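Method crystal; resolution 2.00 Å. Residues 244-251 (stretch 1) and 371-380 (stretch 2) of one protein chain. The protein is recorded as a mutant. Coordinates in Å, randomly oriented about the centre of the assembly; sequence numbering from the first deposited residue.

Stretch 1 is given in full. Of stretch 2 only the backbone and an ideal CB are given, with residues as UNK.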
ATOM      1  N   SER A 244     -18.878 -20.995  13.097  1.00 40.05           N
ATOM      2  CA  SER A 244     -19.025 -20.854  11.657  1.00 39.24           C
ATOM      3  C   SER A 244     -17.804 -20.144  11.075  1.00 38.44           C
ATOM      4  O   SER A 244     -17.165 -19.340  11.754  1.00 37.78           O
ATOM      5  CB  SER A 244     -20.290 -20.062  11.329  1.00 39.28           C
ATOM      6  OG  SER A 244     -20.136 -18.690  11.677  1.00 37.48           O
ATOM      7  N   LEU A 245     -17.490 -20.448   9.817  1.00 38.40           N
ATOM      8  CA  LEU A 245     -16.471 -19.719   9.069  1.00 37.63           C
ATOM      9  C   LEU A 245     -16.708 -18.207   9.184  1.00 37.50           C
ATOM     10  O   LEU A 245     -15.771 -17.468   9.449  1.00 37.51           O
ATOM     11  CB  LEU A 245     -16.456 -20.175   7.599  1.00 37.77           C
ATOM     12  CG  LEU A 245     -15.340 -19.744   6.632  1.00 37.19           C
ATOM     13  CD1 LEU A 245     -15.200 -20.764   5.499  1.00 37.01           C
ATOM     14  CD2 LEU A 245     -15.625 -18.381   6.069  1.00 39.38           C
ATOM     15  N   ARG A 246     -17.946 -17.748   9.012  1.00 37.60           N
ATOM     16  CA  ARG A 246     -18.238 -16.309   9.151  1.00 38.24           C
ATOM     17  C   ARG A 246     -17.814 -15.781  10.520  1.00 38.34           C
ATOM     18  O   ARG A 246     -17.173 -14.729  10.620  1.00 38.22           O
ATOM     19  CB  ARG A 246     -19.719 -15.980   8.883  1.00 38.86           C
ATOM     20  CG  ARG A 246     -20.089 -14.505   9.158  1.00 40.64           C
ATOM     21  CD  ARG A 246     -21.040 -14.326  10.368  1.00 47.01           C
ATOM     22  NE  ARG A 246     -20.986 -12.992  10.990  1.00 48.96           N
ATOM     23  CZ  ARG A 246     -21.144 -11.835  10.340  1.00 50.70           C
ATOM     24  NH1 ARG A 246     -21.353 -11.810   9.025  1.00 51.71           N
ATOM     25  NH2 ARG A 246     -21.077 -10.687  11.006  1.00 51.98           N
ATOM     26  N   GLU A 247     -18.197 -16.498  11.573  1.00 38.39           N
ATOM     27  CA  GLU A 247     -17.852 -16.083  12.920  1.00 39.04           C
ATOM     28  C   GLU A 247     -16.329 -16.024  13.109  1.00 38.29           C
ATOM     29  O   GLU A 247     -15.815 -15.035  13.628  1.00 38.06           O
ATOM     30  CB  GLU A 247     -18.513 -16.993  13.955  1.00 39.79           C
ATOM     31  CG  GLU A 247     -18.469 -16.437  15.367  1.00 42.11           C
ATOM     32  CD  GLU A 247     -19.395 -17.166  16.329  1.00 44.30           C
ATOM     33  OE1 GLU A 247     -19.544 -18.404  16.214  1.00 44.96           O
ATOM     34  OE2 GLU A 247     -19.971 -16.492  17.208  1.00 47.34           O
ATOM     35  N   ALA A 248     -15.622 -17.066  12.668  1.00 37.87           N
ATOM     36  CA  ALA A 248     -14.157 -17.108  12.761  1.00 38.08           C
ATOM     37  C   ALA A 248     -13.514 -15.932  12.024  1.00 37.95           C
ATOM     38  O   ALA A 248     -12.533 -15.347  12.502  1.00 38.09           O
ATOM     39  CB  ALA A 248     -13.614 -18.424  12.213  1.00 37.87           C
ATOM     40  N   PHE A 249     -14.062 -15.584  10.863  1.00 37.59           N
ATOM     41  CA  PHE A 249     -13.521 -14.459  10.100  1.00 37.72           C
ATOM     42  C   PHE A 249     -13.682 -13.145  10.858  1.00 37.92           C
ATOM     43  O   PHE A 249     -12.717 -12.403  11.026  1.00 37.14           O
ATOM     44  CB  PHE A 249     -14.178 -14.352   8.716  1.00 37.45           C
ATOM     45  CG  PHE A 249     -13.548 -13.322   7.824  1.00 37.29           C
ATOM     46  CD1 PHE A 249     -12.558 -13.686   6.922  1.00 36.91           C
ATOM     47  CD2 PHE A 249     -13.940 -11.978   7.891  1.00 38.15           C
ATOM     48  CE1 PHE A 249     -11.977 -12.742   6.091  1.00 37.32           C
ATOM     49  CE2 PHE A 249     -13.347 -11.017   7.070  1.00 36.86           C
ATOM     50  CZ  PHE A 249     -12.368 -11.405   6.170  1.00 36.72           C
ATOM     51  N   VAL A 250     -14.897 -12.845  11.313  1.00 38.39           N
ATOM     52  CA  VAL A 250     -15.116 -11.556  11.961  1.00 39.28           C
ATOM     53  C   VAL A 250     -14.359 -11.459  13.284  1.00 39.79           C
ATOM     54  O   VAL A 250     -13.826 -10.402  13.621  1.00 39.50           O
ATOM     55  CB  VAL A 250     -16.625 -11.148  12.069  1.00 40.03           C
ATOM     56  CG1 VAL A 250     -17.326 -11.358  10.734  1.00 38.94           C
ATOM     57  CG2 VAL A 250     -17.322 -11.899  13.152  1.00 41.26           C
ATOM     58  N   LYS A 251     -14.278 -12.573  14.008  1.00 40.67           N
ATOM     59  CA  LYS A 251     -13.505 -12.634  15.242  1.00 41.96           C
ATOM     60  C   LYS A 251     -12.013 -12.810  14.965  1.00 42.36           C
ATOM     61  O   LYS A 251     -11.186 -12.593  15.852  1.00 43.49           O
ATOM     62  CB  LYS A 251     -14.023 -13.753  16.140  1.00 42.20           C
ATOM     63  CG  LYS A 251     -15.382 -13.442  16.782  1.00 43.80           C
ATOM     64  CD  LYS A 251     -15.726 -14.471  17.844  1.00 46.62           C
ATOM     65  CE  LYS A 251     -16.247 -13.791  19.099  1.00 49.18           C
ATOM     66  NZ  LYS A 251     -16.316 -14.742  20.245  1.00 51.14           N
ATOM     67  N   UNK A 371     -16.915  -9.281   0.908  1.00 32.85           N
ATOM     68  CA  UNK A 371     -17.378  -7.956   1.300  1.00 34.18           C
ATOM     69  C   UNK A 371     -18.237  -7.999   2.573  1.00 35.51           C
ATOM     70  O   UNK A 371     -18.026  -7.220   3.508  1.00 35.87           O
ATOM     71  CB  UNK A 371     -18.173  -7.325   0.155  1.00 34.18           C
ATOM     72  N   UNK A 372     -19.201  -8.919   2.594  1.00 36.56           N
ATOM     73  CA  UNK A 372     -20.092  -9.130   3.731  1.00 37.47           C
ATOM     74  C   UNK A 372     -19.306  -9.542   4.984  1.00 36.60           C
ATOM     75  O   UNK A 372     -19.562  -9.049   6.084  1.00 36.21           O
ATOM     76  CB  UNK A 372     -21.137 -10.194   3.390  1.00 37.47           C
ATOM     77  N   UNK A 373     -18.331 -10.425   4.804  1.00 35.42           N
ATOM     78  CA  UNK A 373     -17.469 -10.857   5.903  1.00 34.58           C
ATOM     79  C   UNK A 373     -16.681  -9.674   6.472  1.00 33.63           C
ATOM     80  O   UNK A 373     -16.554  -9.518   7.684  1.00 33.80           O
ATOM     81  CB  UNK A 373     -16.512 -11.953   5.430  1.00 34.58           C
ATOM     82  N   UNK A 374     -16.167  -8.848   5.573  1.00 32.60           N
ATOM     83  CA  UNK A 374     -15.382  -7.676   5.930  1.00 32.23           C
ATOM     84  C   UNK A 374     -16.227  -6.552   6.528  1.00 32.37           C
ATOM     85  O   UNK A 374     -15.768  -5.836   7.419  1.00 32.93           O
ATOM     86  CB  UNK A 374     -14.640  -7.159   4.696  1.00 32.23           C
ATOM     87  N   UNK A 375     -17.461  -6.405   6.065  1.00 32.53           N
ATOM     88  CA  UNK A 375     -18.421  -5.517   6.754  1.00 32.96           C
ATOM     89  C   UNK A 375     -18.640  -5.995   8.205  1.00 33.25           C
ATOM     90  O   UNK A 375     -18.660  -5.191   9.149  1.00 32.91           O
ATOM     91  CB  UNK A 375     -19.753  -5.479   6.002  1.00 32.96           C
ATOM     92  N   UNK A 376     -18.765  -7.309   8.376  1.00 33.69           N
ATOM     93  CA  UNK A 376     -18.922  -7.891   9.712  1.00 33.84           C
ATOM     94  C   UNK A 376     -17.703  -7.654  10.590  1.00 33.40           C
ATOM     95  O   UNK A 376     -17.848  -7.278  11.754  1.00 33.73           O
ATOM     96  CB  UNK A 376     -19.191  -9.393   9.603  1.00 33.84           C
ATOM     97  N   UNK A 377     -16.507  -7.896  10.048  1.00 32.52           N
ATOM     98  CA  UNK A 377     -15.256  -7.658  10.789  1.00 32.81           C
ATOM     99  C   UNK A 377     -15.099  -6.191  11.218  1.00 34.03           C
ATOM    100  O   UNK A 377     -14.654  -5.908  12.339  1.00 34.70           O
ATOM    101  CB  UNK A 377     -14.058  -8.070   9.931  1.00 32.81           C
ATOM    102  N   UNK A 378     -15.466  -5.259  10.339  1.00 33.60           N
ATOM    103  CA  UNK A 378     -15.342  -3.845  10.688  1.00 35.49           C
ATOM    104  C   UNK A 378     -16.168  -3.545  11.936  1.00 37.49           C
ATOM    105  O   UNK A 378     -15.713  -2.837  12.834  1.00 37.89           O
ATOM    106  CB  UNK A 378     -15.787  -2.957   9.524  1.00 35.49           C
ATOM    107  N   UNK A 379     -17.366  -4.120  11.994  1.00 39.87           N
ATOM    108  CA  UNK A 379     -18.320  -3.853  13.078  1.00 43.18           C
ATOM    109  C   UNK A 379     -17.879  -4.426  14.418  1.00 44.89           C
ATOM    110  O   UNK A 379     -18.237  -3.907  15.469  1.00 46.48           O
ATOM    111  CB  UNK A 379     -19.692  -4.424  12.714  1.00 43.18           C
ATOM    112  N   UNK A 380     -17.093  -5.490  14.368  1.00 45.64           N
ATOM    113  CA  UNK A 380     -16.551  -6.113  15.565  1.00 47.52           C
ATOM    114  C   UNK A 380     -15.420  -5.267  16.169  1.00 48.02           C
ATOM    115  O   UNK A 380     -15.475  -4.905  17.347  1.00 49.23           O
ATOM    116  CB  UNK A 380     -16.046  -7.520  15.241  1.00 47.52           C
TER

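Position 371 has helical backbone angles, and nothing of stretch 1 lies within 5.5 Å of its ideal CB. Many residues would suit it. It is Thr-371, whose OG1 is hydrogen-bonded elsewhere in the structure.

At position 372 CA-to-CB points sideways, and the ideal CB has no near neighbour. The Arg-246 guanidinium lies on this side, so a long acidic or polar side chain would fit. The residue is Glu-372. Its OE1 stays 4.4 Å from Arg-246 NH1, too far for a salt bridge, but the opposite charges are near each other.

Position 373 points toward stretch 1. Its ideal CB is 3.6 Å from Phe-249 CD2 and 5.4 Å from Val-250 CG1. The surroundings also include Leu-245 and the aliphatic part of Arg-246. An apolar residue is expected; leucine, isoleucine or methionine are all plausible. It is Leu-373. Its CB sits over one face of the Phe-249 ring, 3.9 Å from the centroid, in a CH-pi contact. Its CD2 is 3.6 Å from Arg-246 CG, and its CD1 is 4.2 Å from Leu-245 CD2.

Position 374 points away, yet its ideal CB is 4.7 Å from Phe-249 CE2. A flexible apolar chain could still touch the ring. Met-374 does so: its CG is 3.9 Å from Phe-249 CZ.

Position 375 points sideways into space that stretch 1 leaves empty, so the choice is wide. It is Val-375, with no contact here.

Position 376 faces stretch 1 closely. An ideal CB would lie 2.7 Å from Arg-246 NH2 and 2.9 Å from Val-250 CG1, both clashes. With stretch 1 as placed, only glycine fits. Gly-376 lets its own CA come 3.8 Å from Arg-246 NH2 and its C 3.7 Å from Val-250 CG1.

Position 377 is where the backbones come nearest: its CA is 4.1 Å from Val-250 CA. The ideal CB points sideways, 4.2 Å from both Phe-249 CE2 and Val-250 CA. A small residue, alanine or perhaps serine, suits this closeness. It is Ala-377.

Position 378 points away, so stretch 1 sets no preference. Glu-378 has both carboxylate oxygens hydrogen-bonded elsewhere in the structure.

Position 379 is out of reach and equally free. It is Lys-379.

Position 380 points toward stretch 1, its ideal CB 4.0 Å from Val-250 O. A medium apolar residue would suit; threonine is also conceivable. Val-380 places CG1 3.6 Å from Val-250 O, and its CG2 is 4.1 Å from Val-250 CG2.

Stretch 2, residues 371-380: TELMVGAEKV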
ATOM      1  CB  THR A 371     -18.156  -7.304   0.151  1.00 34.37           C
ATOM      2  OG1 THR A 371     -17.289  -7.153  -0.986  1.00 32.98           O
ATOM      3  CG2 THR A 371     -18.652  -5.938   0.560  1.00 36.13           C
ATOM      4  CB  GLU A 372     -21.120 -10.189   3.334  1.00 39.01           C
ATOM      5  CG  GLU A 372     -21.902 -10.869   4.449  1.00 44.16           C
ATOM      6  CD  GLU A 372     -22.344 -12.283   4.039  1.00 49.49           C
ATOM      7  OE1 GLU A 372     -22.316 -13.190   4.918  1.00 49.00           O
ATOM      8  OE2 GLU A 372     -22.691 -12.479   2.835  1.00 49.99           O
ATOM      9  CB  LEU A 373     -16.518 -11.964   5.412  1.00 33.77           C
ATOM     10  CG  LEU A 373     -17.176 -13.328   5.144  1.00 35.83           C
ATOM     11  CD1 LEU A 373     -16.164 -14.394   4.717  1.00 37.68           C
ATOM     12  CD2 LEU A 373     -17.900 -13.804   6.374  1.00 35.47           C
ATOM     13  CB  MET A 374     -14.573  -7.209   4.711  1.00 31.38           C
ATOM     14  CG  MET A 374     -13.429  -8.146   4.390  1.00 30.70           C
ATOM     15  SD  MET A 374     -12.536  -7.687   2.881  1.00 32.05           S
ATOM     16  CE  MET A 374     -11.658  -6.209   3.415  1.00 30.11           C
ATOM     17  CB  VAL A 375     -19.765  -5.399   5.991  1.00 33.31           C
ATOM     18  CG1 VAL A 375     -20.851  -4.754   6.866  1.00 34.41           C
ATOM     19  CG2 VAL A 375     -19.562  -4.581   4.701  1.00 33.51           C
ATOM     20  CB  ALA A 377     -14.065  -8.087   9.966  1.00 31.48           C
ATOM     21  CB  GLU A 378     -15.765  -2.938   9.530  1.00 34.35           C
ATOM     22  CG  GLU A 378     -15.998  -1.465   9.926  1.00 35.82           C
ATOM     23  CD  GLU A 378     -14.716  -0.653  10.137  1.00 35.36           C
ATOM     24  OE1 GLU A 378     -13.592  -1.204  10.031  1.00 35.86           O
ATOM     25  OE2 GLU A 378     -14.837   0.562  10.408  1.00 35.75           O
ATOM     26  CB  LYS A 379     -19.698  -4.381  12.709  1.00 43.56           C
ATOM     27  CG  LYS A 379     -20.431  -3.505  11.734  1.00 45.16           C
ATOM     28  CD  LYS A 379     -21.788  -4.094  11.368  1.00 48.44           C
ATOM     29  CE  LYS A 379     -22.539  -3.204  10.375  1.00 50.80           C
ATOM     30  NZ  LYS A 379     -23.070  -1.971  11.030  1.00 52.41           N
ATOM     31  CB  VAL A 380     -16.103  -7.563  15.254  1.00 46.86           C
ATOM     32  CG1 VAL A 380     -14.935  -8.012  16.132  1.00 48.29           C
ATOM     33  CG2 VAL A 380     -17.296  -8.494  15.401  1.00 47.68           C
TER
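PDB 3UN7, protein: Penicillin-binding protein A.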